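PDB 7CPO: MHC class I antigen from Anolis carolinensis, which probably presents peptides to T cells, as a class I heavy chain that holds a bound peptide in its groove and pairs with beta2-microglobulin. Local coordinates for residues S53-E56 with Y62-R65; A85-Q90 with R122-L127; D130-M135 with Y157-L162; C205-F210 with C261-D266. All coordinates share one frame; numbering follows the deposited sequence.

Interaction 1 of 4, residues S53-E56 with Y62-R65; sequences SKVE and YWER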
loop_
_atom_site.group_PDB
_atom_site.type_symbol
_atom_site.label_atom_id
_atom_site.label_comp_id
_atom_site.label_asym_id
_atom_site.label_seq_id
_atom_site.Cartn_x
_atom_site.Cartn_y
_atom_site.Cartn_z
ATOM N N SER A 53 7.080 -13.934 15.282
ATOM C CA SER A 53 8.012 -14.918 15.830
ATOM C C SER A 53 7.294 -16.033 16.584
ATOM O O SER A 53 7.885 -17.090 16.824
ATOM C CB SER A 53 9.048 -14.261 16.742
ATOM O OG SER A 53 8.442 -13.701 17.891
ATOM N N LYS A 54 6.025 -15.842 16.935
ATOM C CA LYS A 54 5.284 -16.927 17.559
ATOM C C LYS A 54 5.183 -18.158 16.655
ATOM O O LYS A 54 4.885 -19.258 17.143
ATOM C CB LYS A 54 3.888 -16.448 17.939
ATOM C CG LYS A 54 3.843 -15.354 18.988
ATOM C CD LYS A 54 2.373 -15.038 19.287
ATOM C CE LYS A 54 2.244 -13.867 20.223
ATOM N NZ LYS A 54 0.840 -13.427 20.358
ATOM N N VAL A 55 5.429 -18.010 15.352
ATOM C CA VAL A 55 5.408 -19.159 14.452
ATOM C C VAL A 55 6.538 -20.141 14.735
ATOM O O VAL A 55 6.531 -21.250 14.206
ATOM C CB VAL A 55 5.463 -18.678 12.985
ATOM C CG1 VAL A 55 6.882 -18.322 12.594
ATOM C CG2 VAL A 55 4.909 -19.719 12.071
ATOM N N GLU A 56 7.498 -19.770 15.584
ATOM C CA GLU A 56 8.732 -20.542 15.683
ATOM C C GLU A 56 8.607 -21.740 16.613
ATOM O O GLU A 56 9.317 -22.738 16.418
ATOM C CB GLU A 56 9.876 -19.639 16.138
ATOM C CG GLU A 56 10.355 -18.696 15.055
ATOM C CD GLU A 56 11.076 -17.483 15.603
ATOM O OE1 GLU A 56 11.592 -17.555 16.749
ATOM O OE2 GLU A 56 11.121 -16.457 14.882
ATOM N N TYR A 62 10.417 -22.071 9.711
ATOM C CA TYR A 62 9.635 -21.086 8.967
ATOM C C TYR A 62 10.507 -20.108 8.178
ATOM O O TYR A 62 10.257 -19.853 6.993
ATOM C CB TYR A 62 8.742 -20.337 9.954
ATOM C CG TYR A 62 7.804 -19.327 9.350
ATOM C CD1 TYR A 62 6.561 -19.711 8.840
ATOM C CD2 TYR A 62 8.135 -17.973 9.325
ATOM C CE1 TYR A 62 5.682 -18.772 8.305
ATOM C CE2 TYR A 62 7.257 -17.022 8.797
ATOM C CZ TYR A 62 6.033 -17.431 8.296
ATOM O OH TYR A 62 5.182 -16.494 7.763
ATOM N N TRP A 63 11.535 -19.544 8.820
ATOM C CA TRP A 63 12.327 -18.502 8.171
ATOM C C TRP A 63 13.219 -19.073 7.068
ATOM O O TRP A 63 13.369 -18.451 6.007
ATOM C CB TRP A 63 13.136 -17.744 9.226
ATOM C CG TRP A 63 12.219 -17.148 10.258
ATOM C CD1 TRP A 63 12.087 -17.531 11.566
ATOM C CD2 TRP A 63 11.247 -16.110 10.046
ATOM N NE1 TRP A 63 11.119 -16.772 12.186
ATOM C CE2 TRP A 63 10.585 -15.899 11.270
ATOM C CE3 TRP A 63 10.899 -15.317 8.948
ATOM C CZ2 TRP A 63 9.584 -14.939 11.418
ATOM C CZ3 TRP A 63 9.916 -14.370 9.096
ATOM C CH2 TRP A 63 9.264 -14.191 10.323
ATOM N N GLU A 64 13.800 -20.259 7.279
ATOM C CA GLU A 64 14.602 -20.860 6.221
ATOM C C GLU A 64 13.736 -21.257 5.031
ATOM O O GLU A 64 14.092 -20.979 3.877
ATOM C CB GLU A 64 15.379 -22.078 6.737
ATOM C CG GLU A 64 16.423 -21.756 7.772
ATOM C CD GLU A 64 17.449 -20.718 7.318
ATOM O OE1 GLU A 64 17.961 -20.799 6.168
ATOM O OE2 GLU A 64 17.739 -19.815 8.140
ATOM N N ARG A 65 12.604 -21.929 5.289
ATOM C CA ARG A 65 11.746 -22.374 4.188
ATOM C C ARG A 65 11.271 -21.193 3.346
ATOM O O ARG A 65 11.430 -21.192 2.119
ATOM C CB ARG A 65 10.555 -23.175 4.725
ATOM C CG ARG A 65 9.798 -23.975 3.654
ATOM C CD ARG A 65 8.966 -25.079 4.301
ATOM N NE ARG A 65 8.132 -24.459 5.296
ATOM C CZ ARG A 65 8.136 -24.754 6.584
ATOM N NH1 ARG A 65 8.892 -25.730 7.038
ATOM N NH2 ARG A 65 7.355 -24.073 7.407
#

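Interaction 2 of 4, residues A85-Q90 with R122-L127; sequences AEYYNQ and RDYISL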
loop_
_atom_site.group_PDB
_atom_site.type_symbol
_atom_site.label_atom_id
_atom_site.label_comp_id
_atom_site.label_asym_id
_atom_site.label_seq_id
_atom_site.Cartn_x
_atom_site.Cartn_y
_atom_site.Cartn_z
ATOM N N ALA A 85 10.429 -10.731 -22.718
ATOM C CA ALA A 85 11.059 -9.943 -23.764
ATOM C C ALA A 85 10.945 -10.652 -25.102
ATOM O O ALA A 85 10.601 -10.033 -26.114
ATOM C CB ALA A 85 12.522 -9.682 -23.411
ATOM N N GLU A 86 11.201 -11.962 -25.119
ATOM C CA GLU A 86 11.061 -12.727 -26.351
ATOM C C GLU A 86 9.603 -12.776 -26.802
ATOM O O GLU A 86 9.295 -12.459 -27.956
ATOM C CB GLU A 86 11.644 -14.131 -26.160
ATOM C CG GLU A 86 13.188 -14.161 -26.283
ATOM C CD GLU A 86 13.873 -15.340 -25.569
ATOM O OE1 GLU A 86 14.265 -15.202 -24.385
ATOM O OE2 GLU A 86 14.040 -16.406 -26.205
ATOM N N TYR A 87 8.688 -13.118 -25.887
ATOM C CA TYR A 87 7.266 -13.225 -26.224
ATOM C C TYR A 87 6.730 -11.951 -26.865
ATOM O O TYR A 87 5.929 -12.008 -27.808
ATOM C CB TYR A 87 6.447 -13.530 -24.972
ATOM C CG TYR A 87 6.483 -14.955 -24.468
ATOM C CD1 TYR A 87 7.105 -15.977 -25.185
ATOM C CD2 TYR A 87 5.871 -15.277 -23.263
ATOM C CE1 TYR A 87 7.112 -17.286 -24.696
ATOM C CE2 TYR A 87 5.868 -16.555 -22.782
ATOM C CZ TYR A 87 6.482 -17.554 -23.492
ATOM O OH TYR A 87 6.441 -18.812 -22.959
ATOM N N TYR A 88 7.119 -10.795 -26.332
ATOM C CA TYR A 88 6.716 -9.503 -26.864
ATOM C C TYR A 88 7.747 -8.938 -27.842
ATOM O O TYR A 88 7.579 -7.809 -28.320
ATOM C CB TYR A 88 6.462 -8.529 -25.710
ATOM C CG TYR A 88 5.206 -8.862 -24.924
ATOM C CD1 TYR A 88 3.952 -8.440 -25.360
ATOM C CD2 TYR A 88 5.272 -9.622 -23.755
ATOM C CE1 TYR A 88 2.797 -8.748 -24.650
ATOM C CE2 TYR A 88 4.118 -9.937 -23.038
ATOM C CZ TYR A 88 2.886 -9.499 -23.495
ATOM O OH TYR A 88 1.747 -9.809 -22.788
ATOM N N ASN A 89 8.785 -9.719 -28.169
ATOM C CA ASN A 89 9.833 -9.339 -29.121
ATOM C C ASN A 89 10.327 -7.908 -28.886
ATOM O O ASN A 89 10.246 -7.041 -29.762
ATOM C CB ASN A 89 9.358 -9.519 -30.564
ATOM C CG ASN A 89 10.470 -9.286 -31.566
ATOM O OD1 ASN A 89 10.428 -8.346 -32.352
ATOM N ND2 ASN A 89 11.508 -10.123 -31.501
ATOM N N GLN A 90 10.853 -7.668 -27.688
ATOM C CA GLN A 90 11.348 -6.358 -27.292
ATOM C C GLN A 90 12.860 -6.431 -27.123
ATOM O O GLN A 90 13.351 -7.153 -26.248
ATOM C CB GLN A 90 10.679 -5.902 -25.999
ATOM C CG GLN A 90 9.166 -5.888 -26.082
ATOM C CD GLN A 90 8.527 -5.592 -24.742
ATOM O OE1 GLN A 90 7.562 -4.835 -24.643
ATOM N NE2 GLN A 90 9.065 -6.198 -23.695
ATOM N N ARG A 122 0.527 -4.002 -16.767
ATOM C CA ARG A 122 -0.695 -4.471 -17.404
ATOM C C ARG A 122 -0.833 -5.957 -17.110
ATOM O O ARG A 122 0.172 -6.673 -17.019
ATOM C CB ARG A 122 -0.638 -4.253 -18.921
ATOM C CG ARG A 122 -0.570 -2.790 -19.329
ATOM C CD ARG A 122 -0.422 -2.603 -20.850
ATOM N NE ARG A 122 0.527 -3.534 -21.469
ATOM C CZ ARG A 122 1.780 -3.219 -21.809
ATOM N NH1 ARG A 122 2.242 -1.992 -21.580
ATOM N NH2 ARG A 122 2.579 -4.127 -22.375
ATOM N N ASP A 123 -2.076 -6.418 -16.954
ATOM C CA ASP A 123 -2.326 -7.830 -16.689
ATOM C C ASP A 123 -1.605 -8.708 -17.690
ATOM O O ASP A 123 -1.579 -8.417 -18.889
ATOM C CB ASP A 123 -3.816 -8.159 -16.749
ATOM C CG ASP A 123 -4.618 -7.445 -15.705
ATOM O OD1 ASP A 123 -4.030 -6.986 -14.711
ATOM O OD2 ASP A 123 -5.854 -7.400 -15.852
ATOM N N TYR A 124 -1.032 -9.801 -17.196
ATOM C CA TYR A 124 -0.426 -10.775 -18.078
ATOM C C TYR A 124 -1.180 -12.101 -18.064
ATOM O O TYR A 124 -1.711 -12.518 -19.101
ATOM C CB TYR A 124 1.046 -10.970 -17.728
ATOM C CG TYR A 124 1.698 -12.003 -18.609
ATOM C CD1 TYR A 124 2.036 -11.707 -19.921
ATOM C CD2 TYR A 124 1.949 -13.285 -18.140
ATOM C CE1 TYR A 124 2.615 -12.659 -20.744
ATOM C CE2 TYR A 124 2.545 -14.244 -18.954
ATOM C CZ TYR A 124 2.868 -13.928 -20.254
ATOM O OH TYR A 124 3.441 -14.875 -21.068
ATOM N N ILE A 125 -1.239 -12.780 -16.917
ATOM C CA ILE A 125 -1.956 -14.045 -16.776
ATOM C C ILE A 125 -2.415 -14.165 -15.327
ATOM O O ILE A 125 -1.765 -13.656 -14.406
ATOM C CB ILE A 125 -1.084 -15.256 -17.217
ATOM C CG1 ILE A 125 -1.964 -16.415 -17.693
ATOM C CG2 ILE A 125 -0.099 -15.709 -16.113
ATOM C CD1 ILE A 125 -1.201 -17.501 -18.430
ATOM N N SER A 126 -3.564 -14.809 -15.123
ATOM C CA SER A 126 -4.055 -15.057 -13.772
ATOM C C SER A 126 -4.732 -16.417 -13.724
ATOM O O SER A 126 -5.243 -16.911 -14.728
ATOM C CB SER A 126 -5.024 -13.965 -13.286
ATOM O OG SER A 126 -6.149 -13.832 -14.132
ATOM N N LEU A 127 -4.718 -17.028 -12.552
ATOM C CA LEU A 127 -5.321 -18.337 -12.384
ATOM C C LEU A 127 -6.788 -18.153 -12.049
ATOM O O LEU A 127 -7.130 -17.350 -11.181
ATOM C CB LEU A 127 -4.619 -19.135 -11.280
ATOM C CG LEU A 127 -5.347 -20.392 -10.800
ATOM C CD1 LEU A 127 -5.408 -21.448 -11.914
ATOM C CD2 LEU A 127 -4.659 -20.962 -9.564
HETATM O O HOH W 1 5.135 -4.117 -22.878
#

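Interaction 3 of 4, residues D130-M135 with Y157-L162; sequences DTLTWM and YKKTYL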
loop_
_atom_site.group_PDB
_atom_site.type_symbol
_atom_site.label_atom_id
_atom_site.label_comp_id
_atom_site.label_asym_id
_atom_site.label_seq_id
_atom_site.Cartn_x
_atom_site.Cartn_y
_atom_site.Cartn_z
ATOM N N ASP A 130 -11.659 -21.519 -10.058
ATOM C CA ASP A 130 -12.937 -22.214 -10.156
ATOM C C ASP A 130 -13.058 -23.088 -11.401
ATOM O O ASP A 130 -13.843 -24.046 -11.393
ATOM C CB ASP A 130 -14.088 -21.193 -10.123
ATOM C CG ASP A 130 -14.096 -20.355 -8.841
ATOM O OD1 ASP A 130 -13.512 -20.785 -7.809
ATOM O OD2 ASP A 130 -14.685 -19.255 -8.872
ATOM N N THR A 131 -12.318 -22.779 -12.467
ATOM C CA THR A 131 -12.261 -23.629 -13.650
ATOM C C THR A 131 -10.938 -24.355 -13.778
ATOM O O THR A 131 -10.800 -25.196 -14.673
ATOM C CB THR A 131 -12.481 -22.798 -14.915
ATOM O OG1 THR A 131 -11.467 -21.790 -14.984
ATOM C CG2 THR A 131 -13.856 -22.119 -14.880
ATOM N N LEU A 132 -9.971 -24.043 -12.911
ATOM C CA LEU A 132 -8.595 -24.529 -12.994
ATOM C C LEU A 132 -7.999 -24.309 -14.383
ATOM O O LEU A 132 -7.365 -25.194 -14.961
ATOM C CB LEU A 132 -8.506 -25.995 -12.591
ATOM C CG LEU A 132 -8.437 -26.241 -11.086
ATOM C CD1 LEU A 132 -8.235 -27.707 -10.811
ATOM C CD2 LEU A 132 -7.345 -25.410 -10.428
ATOM N N THR A 133 -8.201 -23.106 -14.921
ATOM C CA THR A 133 -7.582 -22.684 -16.173
ATOM C C THR A 133 -6.979 -21.301 -15.975
ATOM O O THR A 133 -7.247 -20.620 -14.979
ATOM C CB THR A 133 -8.588 -22.644 -17.335
ATOM O OG1 THR A 133 -9.629 -21.711 -17.037
ATOM C CG2 THR A 133 -9.203 -24.023 -17.579
ATOM N N TRP A 134 -6.184 -20.861 -16.947
ATOM C CA TRP A 134 -5.504 -19.574 -16.860
ATOM C C TRP A 134 -6.097 -18.581 -17.855
ATOM O O TRP A 134 -6.418 -18.944 -18.990
ATOM C CB TRP A 134 -3.996 -19.744 -17.102
ATOM C CG TRP A 134 -3.297 -20.587 -16.025
ATOM C CD1 TRP A 134 -3.227 -21.950 -15.968
ATOM C CD2 TRP A 134 -2.599 -20.102 -14.866
ATOM N NE1 TRP A 134 -2.525 -22.349 -14.851
ATOM C CE2 TRP A 134 -2.122 -21.233 -14.159
ATOM C CE3 TRP A 134 -2.324 -18.817 -14.357
ATOM C CZ2 TRP A 134 -1.386 -21.123 -12.966
ATOM C CZ3 TRP A 134 -1.593 -18.709 -13.178
ATOM C CH2 TRP A 134 -1.136 -19.859 -12.495
ATOM N N MET A 135 -6.246 -17.327 -17.419
ATOM C CA MET A 135 -6.686 -16.230 -18.276
ATOM C C MET A 135 -5.476 -15.436 -18.763
ATOM O O MET A 135 -4.870 -14.682 -17.997
ATOM C CB MET A 135 -7.642 -15.296 -17.538
ATOM C CG MET A 135 -8.736 -15.984 -16.795
ATOM S SD MET A 135 -9.572 -14.809 -15.726
ATOM C CE MET A 135 -9.555 -13.328 -16.765
ATOM N N TYR A 157 -2.083 -27.725 -6.879
ATOM C CA TYR A 157 -1.329 -27.197 -5.737
ATOM C C TYR A 157 -1.728 -25.764 -5.442
ATOM O O TYR A 157 -1.796 -25.360 -4.275
ATOM C CB TYR A 157 0.183 -27.233 -5.978
ATOM C CG TYR A 157 0.791 -28.584 -6.191
ATOM C CD1 TYR A 157 0.224 -29.729 -5.636
ATOM C CD2 TYR A 157 1.952 -28.719 -6.948
ATOM C CE1 TYR A 157 0.800 -30.974 -5.829
ATOM C CE2 TYR A 157 2.523 -29.949 -7.153
ATOM C CZ TYR A 157 1.950 -31.077 -6.587
ATOM O OH TYR A 157 2.536 -32.311 -6.784
ATOM N N LYS A 158 -1.974 -24.975 -6.496
ATOM C CA LYS A 158 -2.306 -23.571 -6.302
ATOM C C LYS A 158 -3.707 -23.404 -5.730
ATOM O O LYS A 158 -3.908 -22.606 -4.807
ATOM C CB LYS A 158 -2.146 -22.823 -7.623
ATOM C CG LYS A 158 -0.715 -22.688 -8.015
ATOM C CD LYS A 158 -0.542 -22.083 -9.371
ATOM C CE LYS A 158 0.957 -21.976 -9.705
ATOM N NZ LYS A 158 1.639 -23.269 -9.539
ATOM N N LYS A 159 -4.678 -24.164 -6.244
ATOM C CA LYS A 159 -6.014 -24.174 -5.654
ATOM C C LYS A 159 -5.959 -24.588 -4.186
ATOM O O LYS A 159 -6.543 -23.928 -3.318
ATOM C CB LYS A 159 -6.921 -25.116 -6.444
ATOM C CG LYS A 159 -8.373 -25.174 -5.980
ATOM C CD LYS A 159 -9.164 -26.204 -6.815
ATOM C CE LYS A 159 -10.675 -26.127 -6.593
ATOM N NZ LYS A 159 -11.066 -26.274 -5.160
ATOM N N THR A 160 -5.252 -25.682 -3.891
ATOM C CA THR A 160 -5.067 -26.096 -2.505
ATOM C C THR A 160 -4.434 -24.976 -1.682
ATOM O O THR A 160 -4.908 -24.650 -0.583
ATOM C CB THR A 160 -4.207 -27.357 -2.460
ATOM O OG1 THR A 160 -4.928 -28.434 -3.075
ATOM C CG2 THR A 160 -3.810 -27.729 -1.003
ATOM N N TYR A 161 -3.373 -24.360 -2.210
ATOM C CA TYR A 161 -2.714 -23.289 -1.476
ATOM C C TYR A 161 -3.677 -22.134 -1.218
ATOM O O TYR A 161 -3.763 -21.624 -0.100
ATOM C CB TYR A 161 -1.477 -22.794 -2.225
ATOM C CG TYR A 161 -0.864 -21.590 -1.563
ATOM C CD1 TYR A 161 0.105 -21.739 -0.571
ATOM C CD2 TYR A 161 -1.284 -20.298 -1.889
ATOM C CE1 TYR A 161 0.644 -20.637 0.063
ATOM C CE2 TYR A 161 -0.754 -19.184 -1.249
ATOM C CZ TYR A 161 0.213 -19.364 -0.285
ATOM O OH TYR A 161 0.749 -18.264 0.333
ATOM N N LEU A 162 -4.412 -21.711 -2.244
ATOM C CA LEU A 162 -5.281 -20.556 -2.080
ATOM C C LEU A 162 -6.462 -20.871 -1.177
ATOM O O LEU A 162 -6.876 -20.027 -0.374
ATOM C CB LEU A 162 -5.766 -20.070 -3.441
ATOM C CG LEU A 162 -4.682 -19.510 -4.359
ATOM C CD1 LEU A 162 -5.244 -19.214 -5.752
ATOM C CD2 LEU A 162 -4.078 -18.267 -3.736
#

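Interaction 4 of 4, residues C205-F210 with C261-D266; sequences CRVGGF and CHVEHD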
loop_
_atom_site.group_PDB
_atom_site.type_symbol
_atom_site.label_atom_id
_atom_site.label_comp_id
_atom_site.label_asym_id
_atom_site.label_seq_id
_atom_site.Cartn_x
_atom_site.Cartn_y
_atom_site.Cartn_z
ATOM N N CYS A 205 -10.824 19.868 7.015
ATOM C CA CYS A 205 -11.004 18.884 8.078
ATOM C C CYS A 205 -9.854 17.875 8.020
ATOM O O CYS A 205 -9.792 17.056 7.096
ATOM C CB CYS A 205 -12.358 18.199 7.938
ATOM S SG CYS A 205 -12.656 17.066 9.262
ATOM N N ARG A 206 -8.933 17.951 8.990
ATOM C CA ARG A 206 -7.832 16.996 9.113
ATOM C C ARG A 206 -8.254 15.877 10.052
ATOM O O ARG A 206 -8.711 16.136 11.173
ATOM C CB ARG A 206 -6.550 17.646 9.643
ATOM C CG ARG A 206 -5.612 16.621 10.352
ATOM C CD ARG A 206 -4.639 17.213 11.411
ATOM N NE ARG A 206 -3.311 17.370 10.836
ATOM C CZ ARG A 206 -2.322 16.490 10.944
ATOM N NH1 ARG A 206 -2.472 15.370 11.640
ATOM N NH2 ARG A 206 -1.171 16.744 10.353
ATOM N N VAL A 207 -8.112 14.638 9.591
ATOM C CA VAL A 207 -8.544 13.458 10.335
ATOM C C VAL A 207 -7.384 12.481 10.324
ATOM O O VAL A 207 -7.012 11.970 9.261
ATOM C CB VAL A 207 -9.807 12.821 9.746
ATOM C CG1 VAL A 207 -10.345 11.746 10.685
ATOM C CG2 VAL A 207 -10.861 13.896 9.522
ATOM N N GLY A 208 -6.796 12.240 11.490
ATOM C CA GLY A 208 -5.547 11.508 11.535
ATOM C C GLY A 208 -5.470 10.634 12.765
ATOM O O GLY A 208 -6.248 10.787 13.712
ATOM N N GLY A 209 -4.511 9.708 12.741
ATOM C CA GLY A 209 -4.336 8.818 13.868
ATOM C C GLY A 209 -5.375 7.735 14.003
ATOM O O GLY A 209 -5.578 7.236 15.113
ATOM N N PHE A 210 -6.047 7.352 12.918
ATOM C CA PHE A 210 -7.126 6.379 13.011
ATOM C C PHE A 210 -6.678 5.023 12.472
ATOM O O PHE A 210 -5.791 4.928 11.614
ATOM C CB PHE A 210 -8.406 6.854 12.287
ATOM C CG PHE A 210 -8.244 7.163 10.796
ATOM C CD1 PHE A 210 -7.894 8.440 10.362
ATOM C CD2 PHE A 210 -8.513 6.195 9.831
ATOM C CE1 PHE A 210 -7.769 8.741 8.992
ATOM C CE2 PHE A 210 -8.393 6.484 8.469
ATOM C CZ PHE A 210 -8.010 7.761 8.050
ATOM N N CYS A 261 -17.684 19.064 10.001
ATOM C CA CYS A 261 -17.007 17.898 9.455
ATOM C C CYS A 261 -17.536 16.650 10.163
ATOM O O CYS A 261 -17.374 16.503 11.379
ATOM C CB CYS A 261 -15.496 18.032 9.612
ATOM S SG CYS A 261 -14.608 16.562 9.102
ATOM N N HIS A 262 -18.177 15.761 9.408
ATOM C CA HIS A 262 -18.830 14.577 9.955
ATOM C C HIS A 262 -17.968 13.334 9.719
ATOM O O HIS A 262 -17.563 13.063 8.581
ATOM C CB HIS A 262 -20.211 14.395 9.321
ATOM C CG HIS A 262 -20.958 13.214 9.847
ATOM N ND1 HIS A 262 -21.745 13.280 10.972
ATOM C CD2 HIS A 262 -21.021 11.933 9.416
ATOM C CE1 HIS A 262 -22.274 12.093 11.208
ATOM N NE2 HIS A 262 -21.849 11.257 10.278
ATOM N N VAL A 263 -17.708 12.571 10.790
ATOM C CA VAL A 263 -16.751 11.468 10.765
ATOM C C VAL A 263 -17.361 10.244 11.444
ATOM O O VAL A 263 -17.832 10.328 12.585
ATOM C CB VAL A 263 -15.423 11.855 11.453
ATOM C CG1 VAL A 263 -14.452 10.676 11.436
ATOM C CG2 VAL A 263 -14.806 13.060 10.778
ATOM N N GLU A 264 -17.341 9.106 10.750
ATOM C CA GLU A 264 -17.805 7.836 11.306
ATOM C C GLU A 264 -16.676 6.814 11.223
ATOM O O GLU A 264 -16.032 6.673 10.174
ATOM C CB GLU A 264 -19.057 7.316 10.574
ATOM N N HIS A 265 -16.452 6.093 12.321
ATOM C CA HIS A 265 -15.329 5.172 12.410
ATOM C C HIS A 265 -15.554 4.206 13.563
ATOM O O HIS A 265 -16.241 4.537 14.534
ATOM C CB HIS A 265 -14.023 5.944 12.608
ATOM C CG HIS A 265 -12.788 5.109 12.469
ATOM N ND1 HIS A 265 -12.200 4.467 13.538
ATOM C CD2 HIS A 265 -12.017 4.833 11.392
ATOM C CE1 HIS A 265 -11.121 3.830 13.125
ATOM N NE2 HIS A 265 -10.985 4.037 11.826
ATOM N N ASP A 266 -14.941 3.017 13.459
ATOM C CA ASP A 266 -15.018 2.035 14.546
ATOM C C ASP A 266 -14.533 2.594 15.890
ATOM O O ASP A 266 -14.971 2.131 16.950
ATOM C CB ASP A 266 -14.199 0.790 14.198
ATOM C CG ASP A 266 -14.833 -0.059 13.106
ATOM O OD1 ASP A 266 -15.921 0.292 12.589
ATOM O OD2 ASP A 266 -14.229 -1.104 12.783
#

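Interaction 1 of 4, residues S53-E56 with Y62-R65
Val55 spreads both methyl groups over one face of the Tyr62 ring, at the end of the MHC class I groove where the loop after strand 44-47 leads into helix 62-87. Val55 CG1 stands over the face, displaced toward the CG-CD2 side of the rim and 3.8 Å from the Tyr62 ring centroid, a CH-pi contact, while CG2 sits beside the other flank, 3.6 Å from Tyr62 CD1. This straddling follows from chi1 of 80°, which places CG1 between the backbone N and carbonyl carbon of Val55 and CG2 opposite the N. Val55 also packs on Trp169 and Tyr176 of helix 152-176, so it links the loop to both walls of the groove. The phenol of Tyr62 is hydrogen-bonded to Tyr173 and Tyr45, consistent with the tyrosine-rich A pocket that takes the peptide N-terminus in class I molecules.

The polar half of the contact belongs to Glu56 and Trp63. Glu56 is extended beyond CG and reaches the indole at its nitrogen edge, with the carboxylate turned 75° from the ring plane. Tyr62 CD2 lies 3.6 Å above the Trp63 ring, over its centre, so the indole is covered on a face as well as tethered at its edge. That tether runs from Trp63 NE1 to Glu56 OE2 over 2.7 Å, meeting the oxygen on its anti side, tilted out of the carboxylate plane, with an N-H...O angle of 150°.

Interaction 2 of 4, residues A85-Q90 with R122-L127
With chi1 of 179°, Tyr124 holds its ring opposite its own backbone N and reaches from strand 122-128 toward the end of helix 62-87, where Tyr87 and Tyr88, with chi1 of -77° and -71°, come to meet it. A Schellman motif closes that helix: Gln90 N bonds Ala85 O and Asn89 N bonds Glu86 O, with Asn89 in a positive-phi conformation. Tyr87 on the last helical turn and Tyr88 just beyond it meet different parts of Tyr124. Tyr87 offers its edge to the phenol oxygen, Tyr87 CD2 lying 3.3 Å from Tyr124 OH, and the two side chains cross at about a right angle. Tyr88 instead works along the ring edge, its OH in the plane of the Tyr124 ring and 3.5 Å from CD1, with Tyr88 CE2 3.9 Å from Tyr124 CE1.

No hydrogen bond joins the three rings to one another; the hydroxyls of Tyr87 and Tyr124 bond outside the contact. Tyr87 OH bonds the backbone of the bound peptide, Tyr124 OH bonds Thr144, and Tyr124 packs on an apolar peptide side chain, as in the F pocket that receives a peptide C-terminus in class I molecules. Apart from the rings, a water joins the segments: it accepts from Arg122 NH2 at 2.6 Å, in the guanidinium plane, and donates to Gln90 OE1 at 3.1 Å.

Interaction 3 of 4, residues D130-M135 with Y157-L162
Trp134 points the six-membered end of its indole at Lys158, and the two side chains meet at about a right angle. The lysine methylenes arrive at the edge of the ring, near its plane: CD of Lys158 lies 3.8 Å from Trp134 CZ2, and both CD and CE are set along the CZ2-CH2 edge. The lysine is extended as far as CE and then bends at chi4 (53°), which turns the ammonium away from the indole, to a hydrogen bond with an aromatic side chain of the bound peptide. Rotation of the indole is fixed from its other end, since Trp134 NE1 is hydrogen-bonded to Asn155, while Trp148 packs edge-to-face with it.

Leu132 and Lys159 make the second pair, again crossing at about a right angle. One methyl does the touching: Leu132 CD2 is 4.0 Å from Lys159 CB and 4.1 Å from Lys159 CD. The leucine belongs to a G1 beta bulge facing Asp128, at the turn into strand 133-136. Beyond this apolar patch the chain of Lys159 leads its ammonium to a salt bridge with Glu163.

Both pairs are van der Waals packing of lysine stems, whose charged ends have their partners outside the contact. Together they seat helix 152-176 on the edge strand of the groove floor, the helix-on-sheet layering of the class I alpha-2 domain.

Interaction 4 of 4, residues C205-F210 with C261-D266
His265 NE2 hydrogen-bonds the carbonyl oxygen of Pro212 and at the same time touches Phe210, lying 3.8 Å from Phe210 CB. The other ring nitrogen, ND1, takes the backbone N-H of Gly267, so the imidazole is held at two points and cannot readily turn; this pairing is consistent with a proton on NE2. Phe210 CB stands over one face of the imidazole, 4.2 Å from its centroid, in a CH-pi contact. The phenyl ring itself meets the histidine obliquely, with planes at 72°. Phe210 chi1 of 58° tucks CG between the backbone N and the carbonyl carbon, within the G1 beta bulge that Gly209 and Phe210 form opposite Tyr243.

Strands 201-210 and 259-264 belong to the two facing sheets of an immunoglobulin C1-set domain, and here the short segments 205-210 and 261-265 run within 12° of each other, with every touching side chain buried in the sandwich. Midway along, Val207 and Val263 face each other methyl to methyl, CG2 of each 4.2 Å from the other; Val189 packs on both residues.

At the far end the sheets are joined covalently by the intersheet disulfide characteristic of immunoglobulin domains, packed against Trp219 of strand 216-221. Both cysteines hold SG opposite the backbone N, and Cys205 SG bonds Cys261 SG at 2.0 Å.

Overall arrangement
Interactions 1, 2 and 3 lie in the peptide-binding part, interaction 4 in the immunoglobulin domain, about 40 Å from interaction 3 between centres. Interactions 1 and 2 use the beginning and end of helix 62-87, their centres 34 Å apart, at the two ends of the groove. Interactions 2 and 3 touch through neighbouring strands, Ser126 O lying 2.9 Å from Met135 N. The groove contacts are partly buried, and each has a residue in its segments within reach of the peptide; their chemistry mixes methyls over a ring face, ring edges, lysine stems, a water and one indole bond. Interaction 4 is buried and relies on a disulfide, valine packing and a phenylalanine against a hydrogen-bonded histidine.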